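Local structure of putative Acetyltransferase (Lactobacillus plantarum WCFS1, 3EFA) at residues A20-V25 with T61-P66; M72-V77 with Q91-A96; T115-Y120 with Y125-G130. The protein probably transfers an acetyl group from acetyl-coenzyme A to an amine of a substrate not yet identified, as a member of the GNAT family. All coordinates share one frame; numbering follows the deposited sequence.

Contact 1: residues A20-V25 with T61-P66; sequences ALRQAV and TLRLEP
Apolar contact between Leu21 and Thr61 brings helix 12-29 against strand 57-66. Leu21 CD1 lies 3.9 Å from Thr61 CG2, the two side chains lying antiparallel alongside each other. The methyl of Thr61 is available for this because its hydroxyl turns elsewhere: OG1 stands anti to the backbone N (chi1 -176°) and is hydrogen-bonded to the carbonyl O of Ala49 on the adjoining strand. The aliphatic part of Arg22 adds a looser touch, its CG 4.5 Å from Thr61 CG2. Between the short segments the axes approach to 9.6 Å at an angle of 114°, so the helix runs across the strand rather than along it, a helix laid over the central mixed sheet of the GNAT fold.

The charged ends lie further along. Arg22 NH2 comes within 4.3 Å of Arg63 NH1, and the two guanidinium groups gather round Asp42, which forms salt bridges with both, while Glu37 pairs with Arg22 and Asp39 with Arg63. Within the strand, Arg63 grips Glu65 OE2 side-on, through NE at 2.9 Å and NH2 at 3.0 Å. The oxygen lies in the guanidinium plane, whereas both nitrogens reach it from one face of the carboxylate.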
loop_
_atom_site.group_PDB
_atom_site.type_symbol
_atom_site.label_atom_id
_atom_site.label_comp_id
_atom_site.label_asym_id
_atom_site.label_seq_id
_atom_site.Cartn_x
_atom_site.Cartn_y
_atom_site.Cartn_z
ATOM N N ALA A 20 0.771 24.272 15.508
ATOM C CA ALA A 20 1.172 25.590 15.029
ATOM C C ALA A 20 1.959 25.481 13.731
ATOM O O ALA A 20 1.722 26.253 12.798
ATOM C CB ALA A 20 1.985 26.383 16.123
ATOM N N LEU A 21 2.889 24.526 13.673
ATOM C CA LEU A 21 3.629 24.263 12.425
ATOM C C LEU A 21 2.689 23.862 11.278
ATOM O O LEU A 21 2.763 24.430 10.185
ATOM C CB LEU A 21 4.739 23.224 12.636
ATOM C CG LEU A 21 5.926 23.685 13.518
ATOM C CD1 LEU A 21 6.966 22.585 13.761
ATOM C CD2 LEU A 21 6.607 24.921 12.939
ATOM N N ARG A 22 1.776 22.924 11.539
ATOM C CA ARG A 22 0.856 22.437 10.498
ATOM C C ARG A 22 -0.137 23.519 10.024
ATOM O O ARG A 22 -0.455 23.601 8.828
ATOM C CB ARG A 22 0.127 21.155 10.942
ATOM C CG ARG A 22 1.066 19.962 11.330
ATOM C CD ARG A 22 0.342 18.895 12.180
ATOM N NE ARG A 22 -0.953 18.513 11.611
ATOM C CZ ARG A 22 -1.880 17.772 12.224
ATOM N NH1 ARG A 22 -1.686 17.311 13.463
ATOM N NH2 ARG A 22 -3.017 17.496 11.595
ATOM N N GLN A 23 -0.608 24.356 10.949
ATOM C CA GLN A 23 -1.523 25.451 10.588
ATOM C C GLN A 23 -0.817 26.444 9.656
ATOM O O GLN A 23 -1.392 26.912 8.668
ATOM C CB GLN A 23 -2.071 26.162 11.852
ATOM C CG GLN A 23 -2.780 27.524 11.623
ATOM C CD GLN A 23 -4.197 27.409 11.042
ATOM O OE1 GLN A 23 -4.869 26.379 11.175
ATOM N NE2 GLN A 23 -4.650 28.472 10.385
ATOM N N ALA A 24 0.438 26.745 9.957
ATOM C CA ALA A 24 1.167 27.734 9.173
ATOM C C ALA A 24 1.478 27.228 7.765
ATOM O O ALA A 24 1.306 27.974 6.796
ATOM C CB ALA A 24 2.448 28.178 9.891
ATOM N N VAL A 25 1.914 25.967 7.663
ATOM C CA VAL A 25 2.368 25.376 6.395
ATOM C C VAL A 25 1.244 24.839 5.489
ATOM O O VAL A 25 1.122 25.241 4.329
ATOM C CB VAL A 25 3.412 24.241 6.634
ATOM C CG1 VAL A 25 3.758 23.532 5.333
ATOM C CG2 VAL A 25 4.686 24.791 7.286
ATOM N N THR A 61 8.338 18.879 12.355
ATOM C CA THR A 61 7.435 17.969 13.072
ATOM C C THR A 61 6.922 16.806 12.217
ATOM O O THR A 61 6.879 16.888 10.992
ATOM C CB THR A 61 6.188 18.726 13.660
ATOM O OG1 THR A 61 5.384 17.823 14.431
ATOM C CG2 THR A 61 5.321 19.298 12.544
ATOM N N LEU A 62 6.532 15.726 12.882
ATOM C CA LEU A 62 5.768 14.646 12.249
ATOM C C LEU A 62 4.786 13.995 13.249
ATOM O O LEU A 62 4.955 14.117 14.467
ATOM C CB LEU A 62 6.701 13.604 11.600
ATOM C CG LEU A 62 7.641 12.734 12.451
ATOM C CD1 LEU A 62 6.905 11.573 13.127
ATOM C CD2 LEU A 62 8.789 12.204 11.591
ATOM N N ARG A 63 3.760 13.323 12.731
ATOM C CA ARG A 63 2.752 12.685 13.576
ATOM C C ARG A 63 2.961 11.165 13.638
ATOM O O ARG A 63 3.125 10.496 12.602
ATOM C CB ARG A 63 1.327 13.022 13.081
ATOM C CG ARG A 63 0.176 12.460 13.973
ATOM C CD ARG A 63 -1.219 13.004 13.593
ATOM N NE ARG A 63 -1.788 12.348 12.406
ATOM C CZ ARG A 63 -3.018 12.556 11.929
ATOM N NH1 ARG A 63 -3.848 13.414 12.535
ATOM N NH2 ARG A 63 -3.426 11.895 10.840
ATOM N N LEU A 64 2.952 10.611 14.847
ATOM C CA LEU A 64 3.113 9.162 14.989
ATOM C C LEU A 64 1.770 8.425 14.825
ATOM O O LEU A 64 0.824 8.677 15.576
ATOM C CB LEU A 64 3.823 8.828 16.313
ATOM C CG LEU A 64 5.233 9.460 16.306
ATOM C CD1 LEU A 64 5.624 10.112 17.613
ATOM C CD2 LEU A 64 6.320 8.474 15.828
ATOM N N GLU A 65 1.699 7.552 13.813
ATOM C CA GLU A 65 0.480 6.814 13.459
ATOM C C GLU A 65 0.716 5.287 13.376
ATOM O O GLU A 65 0.823 4.715 12.278
ATOM C CB GLU A 65 -0.109 7.328 12.128
ATOM C CG GLU A 65 -0.254 8.853 12.026
ATOM C CD GLU A 65 -0.788 9.339 10.669
ATOM O OE1 GLU A 65 -1.244 8.501 9.849
ATOM O OE2 GLU A 65 -0.746 10.567 10.418
ATOM N N PRO A 66 0.755 4.615 14.538
ATOM C CA PRO A 66 0.938 3.147 14.572
ATOM C C PRO A 66 -0.141 2.413 13.766
ATOM O O PRO A 66 -1.315 2.798 13.839
ATOM C CB PRO A 66 0.754 2.774 16.046
ATOM C CG PRO A 66 0.467 4.060 16.804
ATOM C CD PRO A 66 0.334 5.196 15.832
#

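Contact 2: residues M72-V77 with Q91-A96. With FMT (formic acid), chain B.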
loop_
_atom_site.group_PDB
_atom_site.type_symbol
_atom_site.label_atom_id
_atom_site.label_comp_id
_atom_site.label_asym_id
_atom_site.label_seq_id
_atom_site.Cartn_x
_atom_site.Cartn_y
_atom_site.Cartn_z
HETATM N N MSE A 72 4.855 1.102 11.594
HETATM C CA MSE A 72 4.667 2.487 12.031
HETATM C C MSE A 72 4.554 3.424 10.844
HETATM O O MSE A 72 5.443 3.465 9.998
HETATM C CB MSE A 72 5.819 2.960 12.916
HETATM C CG MSE A 72 5.763 4.462 13.213
HETATM SE SE MSE A 72 4.301 5.025 14.415
HETATM C CE MSE A 72 4.852 3.943 15.960
ATOM N N ARG A 73 3.461 4.174 10.773
ATOM C CA ARG A 73 3.345 5.208 9.750
ATOM C C ARG A 73 3.715 6.579 10.340
ATOM O O ARG A 73 3.254 6.942 11.432
ATOM C CB ARG A 73 1.949 5.212 9.103
ATOM C CG ARG A 73 1.740 6.324 8.063
ATOM C CD ARG A 73 0.275 6.403 7.621
ATOM N NE ARG A 73 -0.158 5.126 7.083
ATOM C CZ ARG A 73 -1.411 4.803 6.774
ATOM N NH1 ARG A 73 -2.396 5.670 6.964
ATOM N NH2 ARG A 73 -1.673 3.594 6.284
ATOM N N PHE A 74 4.582 7.306 9.636
ATOM C CA PHE A 74 4.939 8.676 10.006
ATOM C C PHE A 74 4.167 9.663 9.116
ATOM O O PHE A 74 4.339 9.651 7.894
ATOM C CB PHE A 74 6.439 8.910 9.817
ATOM C CG PHE A 74 7.322 7.881 10.486
ATOM C CD1 PHE A 74 7.542 7.916 11.867
ATOM C CD2 PHE A 74 7.959 6.893 9.729
ATOM C CE1 PHE A 74 8.373 6.979 12.487
ATOM C CE2 PHE A 74 8.791 5.946 10.335
ATOM C CZ PHE A 74 9.002 5.986 11.716
ATOM N N GLY A 75 3.317 10.504 9.710
ATOM C CA GLY A 75 2.519 11.446 8.935
ATOM C C GLY A 75 2.571 12.925 9.325
ATOM O O GLY A 75 3.357 13.331 10.203
ATOM N N ARG A 76 1.718 13.722 8.671
ATOM C CA ARG A 76 1.664 15.188 8.840
ATOM C C ARG A 76 3.060 15.839 8.996
ATOM O O ARG A 76 3.339 16.579 9.969
ATOM C CB ARG A 76 0.707 15.572 9.986
ATOM C CG ARG A 76 -0.733 15.024 9.809
ATOM C CD ARG A 76 -1.345 15.458 8.469
ATOM N NE ARG A 76 -2.814 15.492 8.441
ATOM C CZ ARG A 76 -3.608 14.517 7.981
ATOM N NH1 ARG A 76 -3.101 13.371 7.519
ATOM N NH2 ARG A 76 -4.933 14.685 7.988
ATOM N N VAL A 77 3.906 15.570 8.001
ATOM C CA VAL A 77 5.325 15.943 7.973
ATOM C C VAL A 77 5.553 17.356 7.415
ATOM O O VAL A 77 5.133 17.652 6.302
ATOM C CB VAL A 77 6.097 14.957 7.078
ATOM C CG1 VAL A 77 7.610 15.174 7.190
ATOM C CG2 VAL A 77 5.704 13.500 7.414
ATOM N N GLN A 91 16.944 14.639 9.976
ATOM C CA GLN A 91 17.390 14.397 11.348
ATOM C C GLN A 91 16.236 13.905 12.241
ATOM O O GLN A 91 16.394 12.949 13.011
ATOM C CB GLN A 91 17.983 15.684 11.933
ATOM C CG GLN A 91 18.893 15.500 13.147
ATOM C CD GLN A 91 20.376 15.666 12.812
ATOM O OE1 GLN A 91 20.728 16.156 11.735
ATOM N NE2 GLN A 91 21.249 15.263 13.738
ATOM N N LEU A 92 15.080 14.559 12.140
ATOM C CA LEU A 92 13.892 14.154 12.897
ATOM C C LEU A 92 13.469 12.717 12.566
ATOM O O LEU A 92 13.221 11.901 13.471
ATOM C CB LEU A 92 12.718 15.119 12.646
ATOM C CG LEU A 92 11.440 14.870 13.480
ATOM C CD1 LEU A 92 11.735 14.753 14.987
ATOM C CD2 LEU A 92 10.364 15.924 13.240
ATOM N N LEU A 93 13.397 12.415 11.269
ATOM C CA LEU A 93 12.974 11.099 10.816
ATOM C C LEU A 93 13.913 9.992 11.295
ATOM O O LEU A 93 13.455 8.945 11.780
ATOM C CB LEU A 93 12.845 11.066 9.292
ATOM C CG LEU A 93 12.444 9.716 8.685
ATOM C CD1 LEU A 93 11.040 9.286 9.160
ATOM C CD2 LEU A 93 12.529 9.748 7.141
ATOM N N THR A 94 15.219 10.222 11.158
ATOM C CA THR A 94 16.222 9.278 11.673
ATOM C C THR A 94 16.009 9.018 13.171
ATOM O O THR A 94 16.131 7.884 13.630
ATOM C CB THR A 94 17.676 9.767 11.421
ATOM O OG1 THR A 94 17.923 9.865 10.012
ATOM C CG2 THR A 94 18.700 8.811 12.037
ATOM N N ALA A 95 15.658 10.057 13.934
ATOM C CA ALA A 95 15.343 9.842 15.353
ATOM C C ALA A 95 14.005 9.114 15.594
ATOM O O ALA A 95 13.896 8.289 16.498
ATOM C CB ALA A 95 15.420 11.151 16.145
ATOM N N ALA A 96 12.996 9.403 14.783
ATOM C CA ALA A 96 11.694 8.738 14.930
ATOM C C ALA A 96 11.742 7.233 14.613
ATOM O O ALA A 96 11.056 6.433 15.270
ATOM C CB ALA A 96 10.609 9.449 14.084
HETATM C C FMT B . -5.337 4.041 5.069
HETATM O O1 FMT B . -4.854 3.465 6.040
HETATM O O2 FMT B . -4.671 4.738 4.305
#
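The ring of Phe74 meets Leu93 and Ala96 of the helix, and these three buried residues make up the whole close contact. Leu93 CD1 sits over one face of the ring in a CH-pi contact, 4.2 Å from the centroid and 20° off the ring normal; it is displaced toward the rim, with CD2 of Phe74 the nearest ring atom at 3.9 Å. The leucine delivers this methyl with CG anti to its own backbone N (chi1 178°), its side chain running roughly perpendicular to that of Phe74. Ala96 CB approaches the ring obliquely, 3.7 Å from Phe74 CE1. The opposite face is covered from within the strand by CG of Met72, a selenomethionine, 3.7 Å above the ring plane, which leaves the phenyl group sandwiched between aliphatic carbons. A serine in place of Phe74 would probably open a gap between strand and helix, depriving Leu93 CD1 of its ring face and Ala96 CB of its neighbour.

Arg73, one residue earlier in the strand, takes no part in this packing: its partly exposed side chain lies away from the helix. It reaches a formate, probably from the crystallisation liquor, whose O1 lies in the guanidinium plane. The bond from Arg73 NH2 to this O1 measures 3.2 Å, and that from NH1 is weak at 3.4 Å. Glu109 takes NE in a salt bridge, and Thr128 of the second subunit packs on the same side chain.

The contact joins the first strand and the helix of the beta-alpha-beta unit formed by strand 71-79, helix 88-102 and strand 107-113. Phe74 also touches Leu62 of strand 57-66 and Ile110 of strand 107-113, the sheet neighbours of its own strand, while Ala96 reaches Phe8 of strand 5-9.

Contact 3: residues T115-Y120 with Y125-G130; sequences TAQRFY and YRVTAG. With FMT (formic acid), chain D.
This contact belongs to the C-terminal part of the GNAT fold, where a short bend leads from helix 117-122 to strand 126-129, the outermost strand of the mixed sheet within this chain. The bend is closed by a backbone hydrogen bond from Tyr125 N to Tyr120 O, 2.9 Å long with an N-H...O angle of 161°. Tyr120 O also lies at the edge of the Tyr125 ring, in its plane, 3.5 Å from Tyr125 CD2.

The two tyrosines form a T-shaped pair: the edge of Tyr120 points to the face of Tyr125, with centroids 6.0 Å apart and planes at 78°. Closer to the backbone, Tyr120 CB packs 4.1 Å from Tyr125 CB. Phe119 CD2 covers the centre of one face of the Tyr120 ring. Beyond the bend, Tyr125 OH is hydrogen-bonded to Glu97 of helix 88-102, and both tyrosines pack on Leu93 and Ile110.

Strand 126-129 carries a classic beta bulge, Thr128 and Ala129 both facing Ile141. Arg126 NH1 donates a 2.8 Å hydrogen bond to O2 of a formate, probably from the crystallisation liquor. Nearer the helix start, Gln117 extends with CG anti to its backbone N (chi1 174°), its side chain nearly square to that of Val127. Gln117 NE2, hydrogen-bonded to Glu121 OE2, lies 3.5 Å from Val127 CG2.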
loop_
_atom_site.group_PDB
_atom_site.type_symbol
_atom_site.label_atom_id
_atom_site.label_comp_id
_atom_site.label_asym_id
_atom_site.label_seq_id
_atom_site.Cartn_x
_atom_site.Cartn_y
_atom_site.Cartn_z
ATOM N N THR A 115 6.387 14.156 -5.597
ATOM C CA THR A 115 7.593 14.977 -5.684
ATOM C C THR A 115 8.668 14.661 -4.634
ATOM O O THR A 115 9.822 15.060 -4.781
ATOM C CB THR A 115 7.252 16.480 -5.619
ATOM O OG1 THR A 115 8.451 17.230 -5.404
ATOM C CG2 THR A 115 6.279 16.769 -4.482
ATOM N N ALA A 116 8.300 13.939 -3.581
ATOM C CA ALA A 116 9.261 13.605 -2.527
ATOM C C ALA A 116 9.860 12.197 -2.658
ATOM O O ALA A 116 10.612 11.755 -1.791
ATOM C CB ALA A 116 8.620 13.790 -1.148
ATOM N N GLN A 117 9.537 11.496 -3.740
ATOM C CA GLN A 117 9.958 10.106 -3.877
ATOM C C GLN A 117 11.468 9.929 -3.631
ATOM O O GLN A 117 11.876 9.102 -2.804
ATOM C CB GLN A 117 9.522 9.521 -5.236
ATOM C CG GLN A 117 10.063 8.118 -5.516
ATOM C CD GLN A 117 9.354 7.395 -6.676
ATOM O OE1 GLN A 117 8.255 7.775 -7.101
ATOM N NE2 GLN A 117 9.983 6.329 -7.174
ATOM N N ARG A 118 12.286 10.714 -4.333
ATOM C CA ARG A 118 13.743 10.561 -4.278
ATOM C C ARG A 118 14.309 10.791 -2.891
ATOM O O ARG A 118 15.187 10.053 -2.435
ATOM C CB ARG A 118 14.445 11.498 -5.262
ATOM C CG ARG A 118 15.973 11.375 -5.212
ATOM C CD ARG A 118 16.665 12.362 -6.154
ATOM N NE ARG A 118 18.113 12.154 -6.296
ATOM C CZ ARG A 118 18.738 10.975 -6.265
ATOM N NH1 ARG A 118 18.060 9.844 -6.101
ATOM N NH2 ARG A 118 20.059 10.927 -6.412
ATOM N N PHE A 119 13.814 11.837 -2.236
ATOM C CA PHE A 119 14.167 12.132 -0.854
ATOM C C PHE A 119 14.022 10.876 0.019
ATOM O O PHE A 119 14.971 10.475 0.699
ATOM C CB PHE A 119 13.291 13.278 -0.337
ATOM C CG PHE A 119 13.475 13.592 1.125
ATOM C CD1 PHE A 119 14.544 14.370 1.559
ATOM C CD2 PHE A 119 12.564 13.130 2.065
ATOM C CE1 PHE A 119 14.709 14.673 2.916
ATOM C CE2 PHE A 119 12.721 13.426 3.411
ATOM C CZ PHE A 119 13.796 14.199 3.840
ATOM N N TYR A 120 12.850 10.239 -0.022
ATOM C CA TYR A 120 12.620 9.059 0.814
ATOM C C TYR A 120 13.453 7.847 0.384
ATOM O O TYR A 120 13.835 7.028 1.227
ATOM C CB TYR A 120 11.115 8.733 0.950
ATOM C CG TYR A 120 10.394 9.750 1.822
ATOM C CD1 TYR A 120 10.677 9.850 3.186
ATOM C CD2 TYR A 120 9.457 10.628 1.284
ATOM C CE1 TYR A 120 10.046 10.791 3.987
ATOM C CE2 TYR A 120 8.815 11.572 2.079
ATOM C CZ TYR A 120 9.115 11.648 3.433
ATOM O OH TYR A 120 8.482 12.585 4.236
ATOM N N TYR A 125 13.671 4.146 1.821
ATOM C CA TYR A 125 12.315 3.670 1.482
ATOM C C TYR A 125 12.206 3.248 0.005
ATOM O O TYR A 125 13.002 3.681 -0.829
ATOM C CB TYR A 125 11.252 4.738 1.817
ATOM C CG TYR A 125 11.102 5.008 3.303
ATOM C CD1 TYR A 125 10.015 4.500 4.026
ATOM C CD2 TYR A 125 12.059 5.754 3.989
ATOM C CE1 TYR A 125 9.886 4.729 5.400
ATOM C CE2 TYR A 125 11.950 5.988 5.346
ATOM C CZ TYR A 125 10.866 5.477 6.052
ATOM O OH TYR A 125 10.781 5.718 7.400
ATOM N N ARG A 126 11.232 2.390 -0.307
ATOM C CA ARG A 126 10.909 2.036 -1.700
ATOM C C ARG A 126 9.386 2.057 -1.967
ATOM O O ARG A 126 8.590 1.733 -1.087
ATOM C CB ARG A 126 11.491 0.656 -2.064
ATOM C CG ARG A 126 10.857 -0.453 -1.252
ATOM C CD ARG A 126 11.312 -1.856 -1.636
ATOM N NE ARG A 126 10.322 -2.850 -1.214
ATOM C CZ ARG A 126 9.953 -3.043 0.052
ATOM N NH1 ARG A 126 10.484 -2.305 1.029
ATOM N NH2 ARG A 126 9.042 -3.965 0.350
ATOM N N VAL A 127 8.990 2.426 -3.185
ATOM C CA VAL A 127 7.582 2.398 -3.579
ATOM C C VAL A 127 7.042 0.969 -3.551
ATOM O O VAL A 127 7.672 0.066 -4.094
ATOM C CB VAL A 127 7.383 2.965 -5.004
ATOM C CG1 VAL A 127 5.889 2.937 -5.401
ATOM C CG2 VAL A 127 7.975 4.385 -5.109
ATOM N N THR A 128 5.899 0.757 -2.896
ATOM C CA THR A 128 5.224 -0.549 -2.957
ATOM C C THR A 128 3.865 -0.467 -3.645
ATOM O O THR A 128 3.263 -1.488 -3.943
ATOM C CB THR A 128 5.030 -1.243 -1.569
ATOM O OG1 THR A 128 4.359 -0.359 -0.663
ATOM C CG2 THR A 128 6.366 -1.711 -0.967
ATOM N N ALA A 129 3.386 0.747 -3.887
ATOM C CA ALA A 129 2.106 0.945 -4.563
ATOM C C ALA A 129 1.974 2.375 -5.097
ATOM O O ALA A 129 2.511 3.318 -4.512
ATOM C CB ALA A 129 0.945 0.610 -3.629
ATOM N N GLY A 130 1.268 2.521 -6.214
ATOM C CA GLY A 130 1.035 3.825 -6.809
ATOM C C GLY A 130 2.034 4.157 -7.895
ATOM O O GLY A 130 2.859 3.312 -8.258
HETATM C C FMT D . 13.729 -1.077 2.340
HETATM O O1 FMT D . 13.723 -2.001 3.160
HETATM O O2 FMT D . 12.894 -0.916 1.444
#

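How the contacts relate
From the N terminus the three contacts follow in series, none nested in or crossing another. Contact 1 closes the 35 residues between 20-25 and 61-66, on helix 12-29 and strand 57-66; contact 2 closes 13 residues between 72-77 and 91-96; contact 3 closes residues 121-124, the end of helix 117-122 and the bend after it. Contacts 1 and 2 meet through the antiparallel pairing of strands 57-66 and 71-79, with Glu65 N 2.9 Å from Arg73 O, a probable hydrogen bond. Contacts 2 and 3 touch by packing, Phe74 CE2 lying 3.6 Å from Tyr125 OH. Contacts 1 and 3 do not touch, their nearest atoms about 7 Å apart, yet all three reach the same mixed sheet.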